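Long-range contacts in YARHG domain-containing protein (PDB 4G2A), which is of unknown function but combines a DUF4424 region with a YARHG domain and is putatively a nutrient-binding protein: residues P13-Q18 with G164-D169; I21-E26 with F50-T55; N34-Q39 with L233-S238; N182-L187 with G209-R214. All coordinates share one frame; numbering follows the deposited sequence.

Contact 1: P13-Q18 with G164-D169; sequences PIPVSQ and GALWQD. With SO4 (sulfate ion), chain B.
Trp167 sets its CG anti to its own carbonyl carbon (chi1 -64°), and the second torsion of 103° turns the indole so that one face lies against Pro15 while the N-H edge looks at Pro13. Pro15 CG sits over the six-membered ring of Trp167, 3.6 Å from its centroid and practically on the ring normal, with CB and CD toward the rim. Pro15 CD lies over Trp167 CE2, 3.5 Å away, toward the CZ2 side. At the rim, Trp167 NE1 donates to Pro13 O at 3.0 Å, a fairly straight bond. The oxygen lies in the indole plane, whereas the donor stands above the plane of the Pro13 carbonyl. The bond and the CH-pi contact hold the rotation of the indole. Leu166 closes the flank: its CB is 3.6 Å from Pro15 CD, and its CD1 reaches Ile14 CG2 at 3.9 Å. Beyond the contact, Phe52 meets the indole, and Ser17 OG binds a sulfate, probably from the crystallisation liquor, which Ser63 N also holds. This is a proline-tryptophan CH-pi contact, here pinning the loop after strand 155-160 to the end of strand 10-15 in the beta-rich region.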
loop_
_atom_site.group_PDB
_atom_site.type_symbol
_atom_site.label_atom_id
_atom_site.label_comp_id
_atom_site.label_asym_id
_atom_site.label_seq_id
_atom_site.Cartn_x
_atom_site.Cartn_y
_atom_site.Cartn_z
ATOM N N PRO A 13 7.552 7.735 14.049
ATOM C CA PRO A 13 8.723 7.591 14.930
ATOM C C PRO A 13 8.215 7.348 16.347
ATOM O O PRO A 13 7.101 7.773 16.681
ATOM C CB PRO A 13 9.455 8.945 14.815
ATOM C CG PRO A 13 8.708 9.752 13.822
ATOM C CD PRO A 13 7.336 9.149 13.686
ATOM N N ILE A 14 8.970 6.621 17.165
ATOM C CA ILE A 14 8.502 6.376 18.520
ATOM C C ILE A 14 9.599 6.721 19.530
ATOM O O ILE A 14 10.779 6.620 19.198
ATOM C CB ILE A 14 7.978 4.922 18.695
ATOM C CG1 ILE A 14 9.044 3.866 18.419
ATOM C CG2 ILE A 14 6.735 4.673 17.867
ATOM C CD1 ILE A 14 9.214 2.936 19.530
ATOM N N PRO A 15 9.249 7.071 20.784
ATOM C CA PRO A 15 10.304 7.292 21.785
ATOM C C PRO A 15 10.734 5.977 22.450
ATOM O O PRO A 15 9.920 5.069 22.611
ATOM C CB PRO A 15 9.645 8.234 22.797
ATOM C CG PRO A 15 8.157 8.037 22.637
ATOM C CD PRO A 15 7.898 7.251 21.369
ATOM N N VAL A 16 12.021 5.887 22.842
ATOM C CA VAL A 16 12.608 4.733 23.527
ATOM C C VAL A 16 12.044 4.685 24.967
ATOM O O VAL A 16 11.704 3.604 25.452
ATOM C CB VAL A 16 14.162 4.801 23.490
ATOM C CG1 VAL A 16 14.800 3.658 24.278
ATOM C CG2 VAL A 16 14.673 4.798 22.054
ATOM N N SER A 17 11.885 5.867 25.603
ATOM C CA SER A 17 11.334 6.049 26.956
ATOM C C SER A 17 9.933 6.748 26.917
ATOM O O SER A 17 9.212 6.602 25.931
ATOM C CB SER A 17 12.316 6.845 27.822
ATOM O OG SER A 17 13.541 6.149 27.980
ATOM N N GLN A 18 9.536 7.442 28.013
ATOM C CA GLN A 18 8.256 8.164 28.137
ATOM C C GLN A 18 8.560 9.671 28.295
ATOM O O GLN A 18 8.611 10.173 29.424
ATOM C CB GLN A 18 7.414 7.619 29.315
ATOM C CG GLN A 18 7.085 6.125 29.233
ATOM C CD GLN A 18 6.823 5.503 30.592
ATOM O OE1 GLN A 18 7.630 5.606 31.525
ATOM N NE2 GLN A 18 5.710 4.792 30.715
ATOM N N GLY A 164 1.456 6.308 18.092
ATOM C CA GLY A 164 1.417 7.726 18.434
ATOM C C GLY A 164 1.031 7.981 19.884
ATOM O O GLY A 164 1.352 9.036 20.436
ATOM N N ALA A 165 0.384 6.970 20.525
ATOM C CA ALA A 165 -0.019 6.912 21.936
ATOM C C ALA A 165 1.204 6.865 22.878
ATOM O O ALA A 165 1.038 7.021 24.081
ATOM C CB ALA A 165 -0.892 5.685 22.173
ATOM N N LEU A 166 2.418 6.612 22.339
ATOM C CA LEU A 166 3.639 6.602 23.142
ATOM C C LEU A 166 4.124 8.052 23.427
ATOM O O LEU A 166 4.910 8.274 24.351
ATOM C CB LEU A 166 4.743 5.787 22.462
ATOM C CG LEU A 166 4.522 4.277 22.393
ATOM C CD1 LEU A 166 5.401 3.659 21.353
ATOM C CD2 LEU A 166 4.677 3.599 23.756
ATOM N N TRP A 167 3.662 9.024 22.620
ATOM C CA TRP A 167 4.005 10.427 22.791
ATOM C C TRP A 167 3.021 11.075 23.764
ATOM O O TRP A 167 1.910 10.563 23.960
ATOM C CB TRP A 167 4.026 11.144 21.435
ATOM C CG TRP A 167 5.090 10.620 20.523
ATOM C CD1 TRP A 167 4.912 9.790 19.463
ATOM C CD2 TRP A 167 6.505 10.842 20.627
ATOM N NE1 TRP A 167 6.125 9.508 18.871
ATOM C CE2 TRP A 167 7.119 10.147 19.560
ATOM C CE3 TRP A 167 7.317 11.596 21.499
ATOM C CZ2 TRP A 167 8.508 10.151 19.358
ATOM C CZ3 TRP A 167 8.694 11.590 21.305
ATOM C CH2 TRP A 167 9.277 10.865 20.253
ATOM N N GLN A 168 3.449 12.189 24.393
ATOM C CA GLN A 168 2.691 12.941 25.390
ATOM C C GLN A 168 1.369 13.430 24.843
ATOM O O GLN A 168 1.306 13.905 23.709
ATOM C CB GLN A 168 3.506 14.115 25.923
ATOM C CG GLN A 168 2.934 14.685 27.211
ATOM C CD GLN A 168 3.723 15.853 27.704
ATOM O OE1 GLN A 168 4.318 16.604 26.930
ATOM N NE2 GLN A 168 3.746 16.022 29.016
ATOM N N ASP A 169 0.310 13.290 25.669
ATOM C CA ASP A 169 -1.093 13.638 25.400
ATOM C C ASP A 169 -1.735 12.561 24.533
ATOM O O ASP A 169 -1.061 11.615 24.102
ATOM C CB ASP A 169 -1.261 15.051 24.788
ATOM C CG ASP A 169 -0.744 16.179 25.680
ATOM O OD1 ASP A 169 -0.920 16.089 26.926
ATOM O OD2 ASP A 169 -0.166 17.149 25.137
HETATM S S SO4 B . 16.169 8.114 25.854
HETATM O O1 SO4 B . 16.649 6.731 25.800
HETATM O O2 SO4 B . 15.390 8.339 27.074
HETATM O O3 SO4 B . 17.312 9.032 25.837
HETATM O O4 SO4 B . 15.323 8.359 24.700
#

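Contact 2: I21-E26 with F50-T55; sequences IKMVSE and FTFKNT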
loop_
_atom_site.group_PDB
_atom_site.type_symbol
_atom_site.label_atom_id
_atom_site.label_comp_id
_atom_site.label_asym_id
_atom_site.label_seq_id
_atom_site.Cartn_x
_atom_site.Cartn_y
_atom_site.Cartn_z
ATOM N N ILE A 21 7.330 15.047 25.288
ATOM C CA ILE A 21 7.403 15.503 23.904
ATOM C C ILE A 21 6.085 15.136 23.231
ATOM O O ILE A 21 5.717 13.957 23.221
ATOM C CB ILE A 21 8.628 14.889 23.133
ATOM C CG1 ILE A 21 10.001 15.062 23.864
ATOM C CG2 ILE A 21 8.654 15.331 21.649
ATOM C CD1 ILE A 21 10.597 16.440 23.874
ATOM N N LYS A 22 5.375 16.134 22.661
ATOM C CA LYS A 22 4.105 15.868 21.981
ATOM C C LYS A 22 4.271 15.991 20.479
ATOM O O LYS A 22 5.050 16.809 19.997
ATOM C CB LYS A 22 2.943 16.738 22.517
ATOM C CG LYS A 22 3.058 18.239 22.343
ATOM C CD LYS A 22 1.852 18.951 22.976
ATOM C CE LYS A 22 1.854 20.439 22.699
ATOM N NZ LYS A 22 0.769 21.159 23.425
HETATM N N MSE A 23 3.579 15.118 19.743
HETATM C CA MSE A 23 3.573 15.105 18.283
HETATM C C MSE A 23 2.450 16.025 17.870
HETATM O O MSE A 23 1.312 15.763 18.234
HETATM C CB MSE A 23 3.400 13.673 17.780
HETATM C CG MSE A 23 3.925 13.482 16.388
HETATM SE SE MSE A 23 3.389 11.749 15.725
HETATM C CE MSE A 23 4.954 10.754 16.101
ATOM N N VAL A 24 2.756 17.167 17.247
ATOM C CA VAL A 24 1.719 18.154 16.986
ATOM C C VAL A 24 1.187 18.120 15.545
ATOM O O VAL A 24 0.062 18.560 15.319
ATOM C CB VAL A 24 2.134 19.583 17.418
ATOM C CG1 VAL A 24 2.193 19.694 18.940
ATOM C CG2 VAL A 24 3.462 19.987 16.806
ATOM N N SER A 25 1.956 17.580 14.591
ATOM C CA SER A 25 1.514 17.472 13.202
ATOM C C SER A 25 2.359 16.474 12.428
ATOM O O SER A 25 3.506 16.219 12.782
ATOM C CB SER A 25 1.544 18.829 12.498
ATOM O OG SER A 25 2.840 19.149 12.015
ATOM N N GLU A 26 1.763 15.889 11.386
ATOM C CA GLU A 26 2.400 14.944 10.461
ATOM C C GLU A 26 1.914 15.231 9.050
ATOM O O GLU A 26 0.795 15.708 8.860
ATOM C CB GLU A 26 2.119 13.464 10.816
ATOM C CG GLU A 26 2.279 13.046 12.279
ATOM C CD GLU A 26 1.154 13.527 13.179
ATOM O OE1 GLU A 26 -0.026 13.391 12.786
ATOM O OE2 GLU A 26 1.456 14.120 14.239
ATOM N N PHE A 50 7.184 15.322 10.441
ATOM C CA PHE A 50 6.644 15.278 11.796
ATOM C C PHE A 50 7.102 16.492 12.552
ATOM O O PHE A 50 8.260 16.909 12.429
ATOM C CB PHE A 50 7.094 14.010 12.559
ATOM C CG PHE A 50 7.060 12.722 11.782
ATOM C CD1 PHE A 50 5.894 11.965 11.710
ATOM C CD2 PHE A 50 8.183 12.274 11.098
ATOM C CE1 PHE A 50 5.845 10.789 10.937
ATOM C CE2 PHE A 50 8.135 11.104 10.335
ATOM C CZ PHE A 50 6.966 10.363 10.271
ATOM N N THR A 51 6.208 17.046 13.356
ATOM C CA THR A 51 6.508 18.212 14.177
ATOM C C THR A 51 6.324 17.764 15.610
ATOM O O THR A 51 5.270 17.232 15.955
ATOM C CB THR A 51 5.616 19.408 13.764
ATOM O OG1 THR A 51 5.669 19.595 12.351
ATOM C CG2 THR A 51 6.000 20.680 14.434
ATOM N N PHE A 52 7.355 17.919 16.417
ATOM C CA PHE A 52 7.355 17.543 17.832
ATOM C C PHE A 52 7.562 18.757 18.682
ATOM O O PHE A 52 8.356 19.618 18.304
ATOM C CB PHE A 52 8.472 16.532 18.132
ATOM C CG PHE A 52 8.302 15.181 17.484
ATOM C CD1 PHE A 52 7.572 14.181 18.111
ATOM C CD2 PHE A 52 8.905 14.897 16.268
ATOM C CE1 PHE A 52 7.430 12.931 17.519
ATOM C CE2 PHE A 52 8.767 13.647 15.677
ATOM C CZ PHE A 52 8.043 12.663 16.310
ATOM N N LYS A 53 6.892 18.834 19.838
ATOM C CA LYS A 53 7.100 19.955 20.740
ATOM C C LYS A 53 7.531 19.493 22.152
ATOM O O LYS A 53 6.884 18.638 22.766
ATOM C CB LYS A 53 5.865 20.876 20.837
ATOM C CG LYS A 53 6.220 22.208 21.510
ATOM C CD LYS A 53 5.039 23.125 21.756
ATOM C CE LYS A 53 5.347 24.232 22.757
ATOM N NZ LYS A 53 5.148 23.784 24.172
ATOM N N ASN A 54 8.624 20.100 22.660
ATOM C CA ASN A 54 9.084 19.910 24.021
ATOM C C ASN A 54 8.146 20.728 24.926
ATOM O O ASN A 54 8.086 21.948 24.787
ATOM C CB ASN A 54 10.545 20.352 24.170
ATOM C CG ASN A 54 11.080 20.210 25.582
ATOM O OD1 ASN A 54 10.512 19.515 26.416
ATOM N ND2 ASN A 54 12.209 20.821 25.866
ATOM N N THR A 55 7.380 20.063 25.805
ATOM C CA THR A 55 6.422 20.778 26.646
ATOM C C THR A 55 7.047 21.237 27.971
ATOM O O THR A 55 6.382 21.944 28.738
ATOM C CB THR A 55 5.170 19.944 26.887
ATOM O OG1 THR A 55 5.507 18.816 27.692
ATOM C CG2 THR A 55 4.500 19.523 25.599
HETATM O O HOH W 1 2.685 22.725 25.176
#
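Strands 21-26 and 50-54 run antiparallel, Ile21 facing Asn54 and Met23 facing Phe52, until the register slips by one residue and Ser25 pairs with Thr51. Val24, the inserted residue, has a psi of -22°, well away from extended values. Thr51 then serves both sides of the bulge: its O accepts from Val24 N at 2.8 Å, and its N donates to Ser25 O at 2.9 Å. On the buried face, the selenomethionine Met23 lies alongside Phe52. Its SE stands 5.4 Å from the Phe52 ring centroid, 45° off the normal, an oblique Met-aromatic contact. The bend at chi3 brings CE back to the ring, where it packs 3.6 Å from Phe52 CE1. Ile21 crosses Phe52 at about a right angle, with CG2 3.7 Å from Phe52 CB. Further along, Glu26 CG meets the edge of the Phe50 ring at CD1, while its OE1 bonds to Thr175. Lys22, Ser25, Thr51 and Lys53 line the other, more open face. Val24, at the bulge, packs its CG2 on Thr51 CG2 at 3.5 Å, and just past the strand end the methyl of Thr55 lies against the aliphatic chain of Lys22. Lys22 NZ and Lys53 NZ, 5.2 Å apart, share one water that accepts from both, probably easing their repulsion. Trp167 and Pro13 lie over the Met23 face. This is a beta bulge in the hairpin of strands 21-33 and 43-54.

Contact 3: N34-Q39 with L233-S238; sequences NLNEPQ and LFTGIS
Asn36 and Ile237 make the tight part of this contact. With CG anti to the backbone N (chi1 -153°), the Asn36 side chain reaches across to the start of helix 236-250, where OD1 accepts from Ile237 N at 2.9 Å. The bond is straight, 166° at the hydrogen, and the donor lies in the amide plane on a lone pair. Gly236 N is also close, at 3.1 Å from Asn36 OD1, but its angle is too poor for a bond. A bridging water donates to Asn36 OD1 at 2.6 Å and accepts from Ser238 N at 2.8 Å, so the asparagine also reaches the Ser238 amide through it. The same side-chain amide crosses the Ile237 side chain at about a right angle, its ND2 3.6 Å from Ile237 CG1. Alongside, Thr235 CG2 is 3.8 Å from Leu35 O.

The other part is loose. The chain from Asn34 to Glu37 is a type I turn closed by only a weak backbone bond, and on the exposed side Pro38 CB stays 4.6 Å from Ile237 CG2, though Pro38 touches Arg241. Thr235 holds the N-cap position yet makes no capping bond with its side chain. A remote loop instead supplies the acceptor for a first-turn amide, at the junction where a beta strand passes into the helix.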
loop_
_atom_site.group_PDB
_atom_site.type_symbol
_atom_site.label_atom_id
_atom_site.label_comp_id
_atom_site.label_asym_id
_atom_site.label_seq_id
_atom_site.Cartn_x
_atom_site.Cartn_y
_atom_site.Cartn_z
ATOM N N ASN A 34 5.136 1.414 -10.450
ATOM C CA ASN A 34 5.020 0.085 -11.084
ATOM C C ASN A 34 3.981 -0.847 -10.432
ATOM O O ASN A 34 4.181 -2.067 -10.463
ATOM C CB ASN A 34 6.384 -0.644 -11.066
ATOM C CG ASN A 34 7.521 0.069 -11.729
ATOM O OD1 ASN A 34 7.380 0.619 -12.813
ATOM N ND2 ASN A 34 8.689 0.052 -11.095
ATOM N N LEU A 35 2.877 -0.302 -9.875
ATOM C CA LEU A 35 1.879 -1.125 -9.175
ATOM C C LEU A 35 1.037 -1.998 -10.103
ATOM O O LEU A 35 0.476 -2.980 -9.632
ATOM C CB LEU A 35 0.937 -0.264 -8.313
ATOM C CG LEU A 35 1.545 0.510 -7.144
ATOM C CD1 LEU A 35 0.523 1.419 -6.548
ATOM C CD2 LEU A 35 1.989 -0.415 -6.069
ATOM N N ASN A 36 0.950 -1.657 -11.403
ATOM C CA ASN A 36 0.176 -2.419 -12.381
ATOM C C ASN A 36 1.071 -3.306 -13.257
ATOM O O ASN A 36 0.643 -3.787 -14.306
ATOM C CB ASN A 36 -0.664 -1.472 -13.254
ATOM C CG ASN A 36 -1.916 -2.118 -13.797
ATOM O OD1 ASN A 36 -2.602 -2.878 -13.105
ATOM N ND2 ASN A 36 -2.244 -1.830 -15.046
ATOM N N GLU A 37 2.319 -3.506 -12.841
ATOM C CA GLU A 37 3.259 -4.357 -13.579
ATOM C C GLU A 37 3.019 -5.809 -13.156
ATOM O O GLU A 37 2.980 -6.088 -11.955
ATOM C CB GLU A 37 4.724 -3.919 -13.343
ATOM C CG GLU A 37 5.057 -2.554 -13.926
ATOM C CD GLU A 37 5.229 -2.480 -15.431
ATOM O OE1 GLU A 37 5.775 -3.442 -16.019
ATOM O OE2 GLU A 37 4.879 -1.428 -16.014
ATOM N N PRO A 38 2.810 -6.745 -14.108
ATOM C CA PRO A 38 2.512 -8.137 -13.711
ATOM C C PRO A 38 3.695 -8.865 -13.026
ATOM O O PRO A 38 3.482 -9.895 -12.386
ATOM C CB PRO A 38 2.104 -8.799 -15.035
ATOM C CG PRO A 38 2.740 -7.977 -16.100
ATOM C CD PRO A 38 2.753 -6.572 -15.578
ATOM N N GLN A 39 4.923 -8.315 -13.133
ATOM C CA GLN A 39 6.169 -8.819 -12.527
ATOM C C GLN A 39 6.175 -8.675 -10.988
ATOM O O GLN A 39 7.091 -9.190 -10.329
ATOM C CB GLN A 39 7.398 -8.059 -13.080
ATOM C CG GLN A 39 7.498 -7.971 -14.594
ATOM C CD GLN A 39 7.041 -6.629 -15.095
ATOM O OE1 GLN A 39 7.564 -5.575 -14.716
ATOM N NE2 GLN A 39 6.082 -6.638 -15.997
ATOM N N LEU A 233 -6.412 -1.936 -1.927
ATOM C CA LEU A 233 -6.693 -1.470 -3.294
ATOM C C LEU A 233 -6.663 -2.543 -4.346
ATOM O O LEU A 233 -5.912 -3.517 -4.234
ATOM C CB LEU A 233 -5.657 -0.410 -3.726
ATOM C CG LEU A 233 -5.559 0.891 -2.938
ATOM C CD1 LEU A 233 -4.380 1.720 -3.432
ATOM C CD2 LEU A 233 -6.845 1.683 -3.018
ATOM N N PHE A 234 -7.427 -2.315 -5.423
ATOM C CA PHE A 234 -7.386 -3.151 -6.609
ATOM C C PHE A 234 -6.682 -2.361 -7.685
ATOM O O PHE A 234 -7.019 -1.208 -7.904
ATOM C CB PHE A 234 -8.794 -3.597 -7.090
ATOM C CG PHE A 234 -9.286 -4.927 -6.574
ATOM C CD1 PHE A 234 -8.590 -6.101 -6.850
ATOM C CD2 PHE A 234 -10.473 -5.016 -5.859
ATOM C CE1 PHE A 234 -9.040 -7.327 -6.365
ATOM C CE2 PHE A 234 -10.927 -6.242 -5.375
ATOM C CZ PHE A 234 -10.207 -7.390 -5.633
ATOM N N THR A 235 -5.708 -2.967 -8.341
ATOM C CA THR A 235 -5.020 -2.394 -9.492
ATOM C C THR A 235 -5.661 -3.054 -10.706
ATOM O O THR A 235 -6.393 -4.034 -10.537
ATOM C CB THR A 235 -3.515 -2.625 -9.394
ATOM O OG1 THR A 235 -3.303 -4.020 -9.234
ATOM C CG2 THR A 235 -2.862 -1.847 -8.266
ATOM N N GLY A 236 -5.412 -2.521 -11.898
ATOM C CA GLY A 236 -6.008 -3.012 -13.140
ATOM C C GLY A 236 -5.851 -4.494 -13.433
ATOM O O GLY A 236 -6.841 -5.235 -13.445
ATOM N N ILE A 237 -4.610 -4.936 -13.682
ATOM C CA ILE A 237 -4.288 -6.324 -14.038
ATOM C C ILE A 237 -4.695 -7.271 -12.888
ATOM O O ILE A 237 -5.273 -8.316 -13.169
ATOM C CB ILE A 237 -2.776 -6.482 -14.420
ATOM C CG1 ILE A 237 -2.307 -5.438 -15.476
ATOM C CG2 ILE A 237 -2.424 -7.911 -14.800
ATOM C CD1 ILE A 237 -1.951 -5.899 -16.841
ATOM N N SER A 238 -4.408 -6.906 -11.609
ATOM C CA SER A 238 -4.754 -7.754 -10.463
ATOM C C SER A 238 -6.272 -7.964 -10.346
ATOM O O SER A 238 -6.693 -9.052 -9.955
ATOM C CB SER A 238 -4.206 -7.180 -9.158
ATOM O OG SER A 238 -2.793 -7.087 -9.176
HETATM O O HOH W 2 -2.453 -4.924 -11.429
#

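Contact 4: N182-L187 with G209-R214; sequences NTPTRL and GSRADR. With SO4 (sulfate ion), chain H; SO4 (sulfate ion), chain G; SO4 (sulfate ion), chain F.
Arg214 and Arg186 form a stacked guanidinium pair, two like charges face to face beside a bound sulfate. From CB, which points at strand 185-187, the Arg214 chain runs extended. Its CG passes one oxygen of the sulfate of chain H, and its CD lies 3.5 Å from Thr185 O. Next comes NE, 3.6 Å from Arg186 NH1, with the same sulfate oxygen equally near. The guanidinium then lies nearly flat on that of Arg186, centres 4.2 Å apart and planes 21° from parallel. At the tip, NH1 is held by a salt bridge to Glu190 and a bond to Tyr216, while NH2 lies over the rim of one face of the Arg186 guanidinium.

The sulfates, and Glu190 at Arg214, probably offset the charge of the pair here. Arg186 is bent at chi2, and its NH1 donates back to Thr185 O at 2.8 Å. Its NH2 grips the chain H sulfate at O2, 2.8 Å away, and the sulfate of chain G lies at its edge as well. Arg211 N donates to O4 of the chain H ion at 2.7 Å, and the side chain of Arg211, which is also bonded to Trp294 O, runs against the ring of Pro184. These sulfates probably come from the crystallisation liquor. At the backbone, one water donates to Thr183 O at 2.7 Å and to Arg214 O at 2.9 Å.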
loop_
_atom_site.group_PDB
_atom_site.type_symbol
_atom_site.label_atom_id
_atom_site.label_comp_id
_atom_site.label_asym_id
_atom_site.label_seq_id
_atom_site.Cartn_x
_atom_site.Cartn_y
_atom_site.Cartn_z
ATOM N N ASN A 182 -0.611 6.196 -8.448
ATOM C CA ASN A 182 -0.048 6.571 -9.746
ATOM C C ASN A 182 -0.448 5.585 -10.865
ATOM O O ASN A 182 0.183 5.551 -11.928
ATOM C CB ASN A 182 1.469 6.741 -9.667
ATOM C CG ASN A 182 1.851 7.995 -8.941
ATOM O OD1 ASN A 182 1.377 9.081 -9.251
ATOM N ND2 ASN A 182 2.713 7.881 -7.965
ATOM N N THR A 183 -1.506 4.798 -10.622
ATOM C CA THR A 183 -2.095 3.843 -11.572
ATOM C C THR A 183 -3.601 3.825 -11.288
ATOM O O THR A 183 -3.953 4.091 -10.139
ATOM C CB THR A 183 -1.432 2.442 -11.459
ATOM O OG1 THR A 183 -1.828 1.628 -12.573
ATOM C CG2 THR A 183 -1.775 1.712 -10.164
ATOM N N PRO A 184 -4.524 3.518 -12.241
ATOM C CA PRO A 184 -5.960 3.496 -11.869
ATOM C C PRO A 184 -6.262 2.420 -10.813
ATOM O O PRO A 184 -5.707 1.319 -10.869
ATOM C CB PRO A 184 -6.680 3.240 -13.207
ATOM C CG PRO A 184 -5.692 3.635 -14.251
ATOM C CD PRO A 184 -4.355 3.236 -13.682
ATOM N N THR A 185 -7.038 2.786 -9.781
ATOM C CA THR A 185 -7.391 1.889 -8.680
ATOM C C THR A 185 -8.843 2.046 -8.255
ATOM O O THR A 185 -9.522 3.008 -8.611
ATOM C CB THR A 185 -6.501 2.127 -7.397
ATOM O OG1 THR A 185 -6.738 3.434 -6.895
ATOM C CG2 THR A 185 -5.014 1.919 -7.628
ATOM N N ARG A 186 -9.284 1.087 -7.464
ATOM C CA ARG A 186 -10.550 1.012 -6.741
ATOM C C ARG A 186 -10.267 0.436 -5.362
ATOM O O ARG A 186 -9.317 -0.344 -5.208
ATOM C CB ARG A 186 -11.587 0.127 -7.476
ATOM C CG ARG A 186 -12.350 0.808 -8.610
ATOM C CD ARG A 186 -13.030 2.085 -8.152
ATOM N NE ARG A 186 -13.702 2.798 -9.236
ATOM C CZ ARG A 186 -13.119 3.672 -10.046
ATOM N NH1 ARG A 186 -11.816 3.913 -9.951
ATOM N NH2 ARG A 186 -13.824 4.276 -10.993
ATOM N N LEU A 187 -11.092 0.783 -4.361
ATOM C CA LEU A 187 -10.977 0.161 -3.043
ATOM C C LEU A 187 -11.492 -1.257 -3.164
ATOM O O LEU A 187 -12.439 -1.475 -3.923
ATOM C CB LEU A 187 -11.805 0.914 -1.976
ATOM C CG LEU A 187 -11.503 2.357 -1.726
ATOM C CD1 LEU A 187 -12.541 2.957 -0.788
ATOM C CD2 LEU A 187 -10.123 2.529 -1.183
ATOM N N GLY A 209 -9.251 13.132 -7.595
ATOM C CA GLY A 209 -8.646 12.777 -8.874
ATOM C C GLY A 209 -9.333 11.673 -9.650
ATOM O O GLY A 209 -10.275 11.034 -9.167
ATOM N N SER A 210 -8.869 11.466 -10.883
ATOM C CA SER A 210 -9.420 10.467 -11.791
ATOM C C SER A 210 -8.312 9.674 -12.472
ATOM O O SER A 210 -7.202 10.180 -12.650
ATOM C CB SER A 210 -10.318 11.137 -12.837
ATOM O OG SER A 210 -9.611 11.978 -13.737
ATOM N N ARG A 211 -8.632 8.437 -12.887
ATOM C CA ARG A 211 -7.733 7.537 -13.608
ATOM C C ARG A 211 -6.464 7.274 -12.769
ATOM O O ARG A 211 -6.584 6.949 -11.591
ATOM C CB ARG A 211 -7.411 8.098 -15.023
ATOM C CG ARG A 211 -8.630 8.553 -15.860
ATOM C CD ARG A 211 -9.274 7.443 -16.695
ATOM N NE ARG A 211 -9.904 6.424 -15.847
ATOM C CZ ARG A 211 -9.542 5.143 -15.782
ATOM N NH1 ARG A 211 -8.589 4.671 -16.580
ATOM N NH2 ARG A 211 -10.148 4.322 -14.940
ATOM N N ALA A 212 -5.267 7.428 -13.358
ATOM C CA ALA A 212 -3.961 7.227 -12.723
ATOM C C ALA A 212 -3.679 8.259 -11.624
ATOM O O ALA A 212 -2.758 8.075 -10.838
ATOM C CB ALA A 212 -2.872 7.298 -13.781
ATOM N N ASP A 213 -4.483 9.327 -11.555
ATOM C CA ASP A 213 -4.324 10.406 -10.591
ATOM C C ASP A 213 -5.296 10.292 -9.397
ATOM O O ASP A 213 -5.343 11.207 -8.581
ATOM C CB ASP A 213 -4.500 11.752 -11.317
ATOM C CG ASP A 213 -3.503 11.972 -12.451
ATOM O OD1 ASP A 213 -2.284 11.769 -12.222
ATOM O OD2 ASP A 213 -3.939 12.356 -13.563
ATOM N N ARG A 214 -6.037 9.170 -9.275
ATOM C CA ARG A 214 -6.982 8.929 -8.179
ATOM C C ARG A 214 -6.195 8.762 -6.874
ATOM O O ARG A 214 -5.365 7.874 -6.779
ATOM C CB ARG A 214 -7.878 7.721 -8.480
ATOM C CG ARG A 214 -9.215 7.759 -7.751
ATOM C CD ARG A 214 -9.849 6.377 -7.665
ATOM N NE ARG A 214 -11.294 6.436 -7.417
ATOM C CZ ARG A 214 -11.944 5.627 -6.591
ATOM N NH1 ARG A 214 -11.292 4.689 -5.918
ATOM N NH2 ARG A 214 -13.257 5.733 -6.446
HETATM S S SO4 H . -11.668 6.737 -12.278
HETATM O O1 SO4 H . -10.637 5.702 -12.430
HETATM O O2 SO4 H . -12.937 6.217 -12.804
HETATM O O3 SO4 H . -11.827 7.087 -10.870
HETATM O O4 SO4 H . -11.294 7.939 -13.017
HETATM S S SO4 G . -16.902 2.272 -11.115
HETATM O O1 SO4 G . -16.231 2.551 -12.389
HETATM O O2 SO4 G . -18.321 2.015 -11.348
HETATM O O3 SO4 G . -16.301 1.093 -10.483
HETATM O O4 SO4 G . -16.765 3.427 -10.230
HETATM S S SO4 F . -12.127 16.009 -6.679
HETATM O O1 SO4 F . -11.057 15.724 -7.642
HETATM O O2 SO4 F . -13.073 14.900 -6.667
HETATM O O3 SO4 F . -11.577 16.179 -5.323
HETATM O O4 SO4 F . -12.813 17.246 -7.070
HETATM O O HOH W 3 -2.782 8.029 -8.215
HETATM O O HOH W 4 -5.400 5.379 -8.265
HETATM O O HOH W 5 -8.467 5.202 -10.740
#

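From the N terminus, residues 13-18 open the long loop that contact 1 closes at 164-169. Within it, contact 2 closes a hairpin between 21-26 and 50-55, and the two contacts touch: Gln168 OE1 bonds to Thr55 OG1. The far end of the same hairpin supplies 34-39, whose partner 233-238 comes much later, so contact 3 crosses both earlier contacts. Contact 4 opens and closes inside the loop of contact 3 and meets it through Phe234 N and Arg186 O on neighbouring strands, near the Cys188-Cys232 disulfide. Contacts 1 and 2 thus tie one end of the beta region; contacts 3 and 4, over 30 Å away between centres, tie the other, where the helices begin.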